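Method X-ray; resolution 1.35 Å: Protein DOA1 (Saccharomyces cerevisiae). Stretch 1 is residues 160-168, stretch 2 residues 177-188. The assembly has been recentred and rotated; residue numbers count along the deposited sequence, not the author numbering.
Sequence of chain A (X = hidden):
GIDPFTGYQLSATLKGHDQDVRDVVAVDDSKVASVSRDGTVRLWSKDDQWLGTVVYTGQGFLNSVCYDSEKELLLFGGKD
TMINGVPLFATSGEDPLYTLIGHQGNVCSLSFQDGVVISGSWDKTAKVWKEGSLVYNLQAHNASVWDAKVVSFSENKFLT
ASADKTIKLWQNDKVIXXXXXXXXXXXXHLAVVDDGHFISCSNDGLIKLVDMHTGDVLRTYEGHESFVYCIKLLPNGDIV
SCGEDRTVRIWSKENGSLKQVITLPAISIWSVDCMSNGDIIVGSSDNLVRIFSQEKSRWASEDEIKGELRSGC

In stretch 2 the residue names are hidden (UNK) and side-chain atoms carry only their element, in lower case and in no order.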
# COMPACT_ATOMS: atom_id res chain seq x y z
N THR A 160 -1.30 -9.70 -9.06
CA THR A 160 0.07 -9.35 -8.73
C THR A 160 0.65 -8.42 -9.79
O THR A 160 0.29 -8.50 -10.98
CB THR A 160 0.94 -10.63 -8.63
OG1 THR A 160 0.85 -11.37 -9.85
CG2 THR A 160 0.47 -11.52 -7.45
N ALA A 161 1.59 -7.59 -9.36
CA ALA A 161 2.28 -6.62 -10.18
C ALA A 161 3.77 -6.82 -10.02
O ALA A 161 4.28 -6.96 -8.90
CB ALA A 161 1.95 -5.23 -9.71
N SER A 162 4.50 -6.77 -11.13
CA SER A 162 5.91 -7.14 -11.13
C SER A 162 6.85 -6.24 -11.92
O SER A 162 6.47 -5.57 -12.89
CB SER A 162 6.02 -8.60 -11.59
OG SER A 162 7.34 -9.06 -11.75
N ALA A 163 8.12 -6.26 -11.51
CA ALA A 163 9.20 -5.66 -12.26
C ALA A 163 9.40 -6.31 -13.61
O ALA A 163 10.13 -5.77 -14.46
CB ALA A 163 10.52 -5.73 -11.44
N ASP A 164 8.74 -7.45 -13.85
CA ASP A 164 8.84 -8.08 -15.17
C ASP A 164 7.89 -7.43 -16.18
O ASP A 164 7.79 -7.86 -17.31
CB ASP A 164 8.67 -9.62 -15.09
CG ASP A 164 7.25 -10.07 -14.77
OD1 ASP A 164 6.31 -9.25 -14.75
OD2 ASP A 164 7.06 -11.28 -14.51
N LYS A 165 7.28 -6.33 -15.77
CA LYS A 165 6.43 -5.47 -16.62
C LYS A 165 5.04 -6.06 -16.88
O LYS A 165 4.36 -5.64 -17.78
CB LYS A 165 7.14 -5.09 -17.92
CG LYS A 165 8.52 -4.53 -17.69
CD LYS A 165 9.14 -4.00 -18.97
CE LYS A 165 9.49 -5.14 -19.91
NZ LYS A 165 10.13 -4.68 -21.21
N THR A 166 4.64 -7.03 -16.06
CA THR A 166 3.33 -7.65 -16.21
C THR A 166 2.54 -7.60 -14.92
O THR A 166 3.10 -7.46 -13.81
CB THR A 166 3.39 -9.12 -16.66
OG1 THR A 166 3.80 -9.94 -15.56
CG2 THR A 166 4.31 -9.33 -17.90
N ILE A 167 1.22 -7.72 -15.09
CA ILE A 167 0.24 -7.93 -14.02
C ILE A 167 -0.31 -9.33 -14.27
O ILE A 167 -0.58 -9.67 -15.41
CB ILE A 167 -0.88 -6.88 -14.07
CG1 ILE A 167 -0.26 -5.50 -13.79
CG2 ILE A 167 -1.95 -7.17 -13.06
CD1 ILE A 167 -0.75 -4.43 -14.66
N LYS A 168 -0.44 -10.15 -13.22
CA LYS A 168 -1.01 -11.48 -13.39
C LYS A 168 -2.22 -11.65 -12.50
O LYS A 168 -2.18 -11.25 -11.32
CB LYS A 168 0.02 -12.57 -13.09
CG LYS A 168 1.08 -12.71 -14.18
CD LYS A 168 2.24 -13.63 -13.81
CE LYS A 168 3.33 -13.62 -14.90
NZ LYS A 168 2.88 -14.26 -16.15
N UNK A 177 -4.50 -15.45 -16.13
CA UNK A 177 -4.34 -14.41 -17.15
C UNK A 177 -3.15 -13.50 -16.87
O UNK A 177 -2.90 -13.14 -15.71
c UNK A 177 -7.02 -11.95 -18.55
c UNK A 177 -5.64 -12.59 -18.41
n UNK A 177 -7.08 -11.78 -21.08
c UNK A 177 -5.61 -13.56 -17.22
c UNK A 177 -7.10 -11.06 -19.77
N UNK A 178 -2.43 -13.14 -17.92
CA UNK A 178 -1.33 -12.19 -17.85
C UNK A 178 -1.66 -10.96 -18.67
O UNK A 178 -2.15 -11.07 -19.80
c UNK A 178 1.11 -11.82 -18.25
c UNK A 178 -0.01 -12.82 -18.32
o UNK A 178 0.32 -13.91 -17.46
N UNK A 179 -1.46 -9.80 -18.06
CA UNK A 179 -1.64 -8.50 -18.71
C UNK A 179 -0.24 -7.92 -18.98
O UNK A 179 0.40 -7.33 -18.10
c UNK A 179 -5.02 -9.41 -15.75
c UNK A 179 -4.94 -7.85 -18.02
c UNK A 179 -6.14 -8.36 -17.60
c UNK A 179 -6.18 -9.14 -16.44
c UNK A 179 -3.77 -8.12 -17.33
c UNK A 179 -2.44 -7.55 -17.81
c UNK A 179 -3.84 -8.88 -16.18
N UNK A 180 0.23 -8.09 -20.21
CA UNK A 180 1.59 -7.69 -20.59
C UNK A 180 1.58 -6.40 -21.39
O UNK A 180 2.64 -5.83 -21.68
c UNK A 180 2.27 -8.77 -21.42
o UNK A 180 1.63 -8.88 -22.67
N UNK A 181 0.38 -5.92 -21.72
CA UNK A 181 0.25 -4.70 -22.52
C UNK A 181 -0.16 -3.43 -21.80
O UNK A 181 -0.56 -2.45 -22.44
N UNK A 182 -0.07 -3.43 -20.47
CA UNK A 182 -0.54 -2.29 -19.68
C UNK A 182 0.58 -1.28 -19.46
O UNK A 182 0.39 -0.08 -19.66
c UNK A 182 -3.27 -3.49 -19.46
c UNK A 182 -2.12 -3.87 -18.58
c UNK A 182 -1.11 -2.75 -18.33
c UNK A 182 -1.76 -1.57 -17.60
N UNK A 183 1.75 -1.77 -19.02
CA UNK A 183 2.91 -0.92 -18.86
C UNK A 183 4.10 -1.57 -19.52
O UNK A 183 4.23 -2.80 -19.47
n UNK A 183 1.28 -0.75 -15.79
c UNK A 183 0.46 0.12 -15.20
c UNK A 183 2.16 -0.07 -16.60
n UNK A 183 0.76 1.33 -15.64
c UNK A 183 3.23 -0.76 -17.38
c UNK A 183 1.83 1.24 -16.51
N UNK A 184 4.99 -0.76 -20.08
CA UNK A 184 6.25 -1.26 -20.62
C UNK A 184 7.40 -0.96 -19.66
O UNK A 184 8.51 -0.62 -20.08
o UNK A 184 7.87 -2.54 -22.55
c UNK A 184 6.53 -0.64 -21.99
c UNK A 184 7.65 -1.34 -22.73
n UNK A 184 8.35 -0.60 -23.58
N UNK A 185 7.12 -1.09 -18.37
CA UNK A 185 8.08 -0.79 -17.33
C UNK A 185 7.59 -1.51 -16.08
O UNK A 185 6.53 -2.14 -16.08
o UNK A 185 10.25 0.39 -15.87
c UNK A 185 8.15 0.72 -17.07
o UNK A 185 9.77 2.40 -16.62
c UNK A 185 9.50 1.19 -16.49
N UNK A 186 8.39 -1.42 -15.03
CA UNK A 186 8.11 -2.07 -13.76
C UNK A 186 6.73 -1.65 -13.26
O UNK A 186 6.42 -0.46 -13.23
c UNK A 186 8.78 -2.05 -11.34
c UNK A 186 9.16 -1.61 -12.75
c UNK A 186 10.58 -2.06 -13.18
N UNK A 187 5.89 -2.62 -12.90
CA UNK A 187 4.57 -2.32 -12.31
C UNK A 187 4.72 -2.32 -10.79
O UNK A 187 5.23 -3.29 -10.22
c UNK A 187 3.49 -3.30 -12.76
c UNK A 187 3.56 -3.49 -14.26
c UNK A 187 2.13 -2.75 -12.40
N UNK A 188 4.31 -1.23 -10.16
CA UNK A 188 4.61 -1.00 -8.76
C UNK A 188 3.43 -1.23 -7.82
O UNK A 188 3.62 -1.57 -6.64
n UNK A 188 9.20 1.16 -5.47
c UNK A 188 9.00 0.94 -6.77
c UNK A 188 6.45 0.74 -9.20
c UNK A 188 7.54 -0.03 -8.55
n UNK A 188 7.87 0.35 -7.16
n UNK A 188 9.92 1.33 -7.67
c UNK A 188 5.09 0.43 -8.58

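Position 177 carries four carbons in a row ending in a nitrogen; the chain leads away from stretch 1, and only the backbone comes close, with its O 3.4 Å from Lys168 CA. This is Lys177. At position 178 one carbon bears an oxygen and a carbon. The oxygen lies 2.9 Å from Lys168 NZ, which donates a hydrogen bond to it, and the methyl-like carbon is 3.9 Å from Thr166 CB: Thr178, bonded through OG1. Position 179 has one carbon followed by a six-carbon ring, without heteroatoms, whose edge meets Ile167 O and one of whose carbons lies 4.0 Å from Ile167 CG2. It is Phe179.

Position 180, a carbon and an oxygen, places its CB 4.1 Å from Thr166 CG2 and is Ser180. Position 181 has no side-chain atoms and makes no contact: Gly181. Four carbons forked at the first, one arm two carbons long, identify position 182 as Ile182, with CB 4.1 Å from Ile167 CD1. At position 183 a carbon leads to a five-membered ring of three carbons and two nitrogens, its edge toward Ile167 CD1; this is His183.

Position 184 has two carbons, the second bearing one oxygen and one nitrogen, hence an amide, Asn184. Lys165 NZ reaches its OD1 at 3.4 Å in a weak hydrogen bond. Position 185 ends in two oxygens on its second carbon and points away from stretch 1. It is Asp185, whose OD1 accepts a hydrogen bond from the backbone N of position 186, 2.7 Å away. That next position has three carbons, branched at the first, packed against Ala163: Val186, with CG1 3.7 Å from Ala163 CA. Position 187 repeats the three-carbon fork but points toward stretch 1, between Ala161 and Ile167, and is Val187. Position 188 has three carbons, a nitrogen and a carbon with two more nitrogens; this guanidinium side chain, Arg188, points away.

The contact joins an antiparallel pairing to a small apolar cluster. Ile167 N donates to Phe179 O (3.1 Å) and Phe179 N to Ile167 O (2.8 Å), both nearly straight, so the strands are held firmly in register. Lys168 and Thr178 share one face of this sheet, Ile167 and Phe179 the other. Further along, Val187 N donates to Ser162 O (3.0 Å), fixing the second strand at the start of the Ser162–Lys165 type I turn. Val187 CG1 then packs 3.7 Å from Ala161 CB and 3.9 Å from Ile167 CG1, linking both strands of stretch 1 through one side chain.

Stretch 2, residues 177-188: KTFSGIHNDVVR
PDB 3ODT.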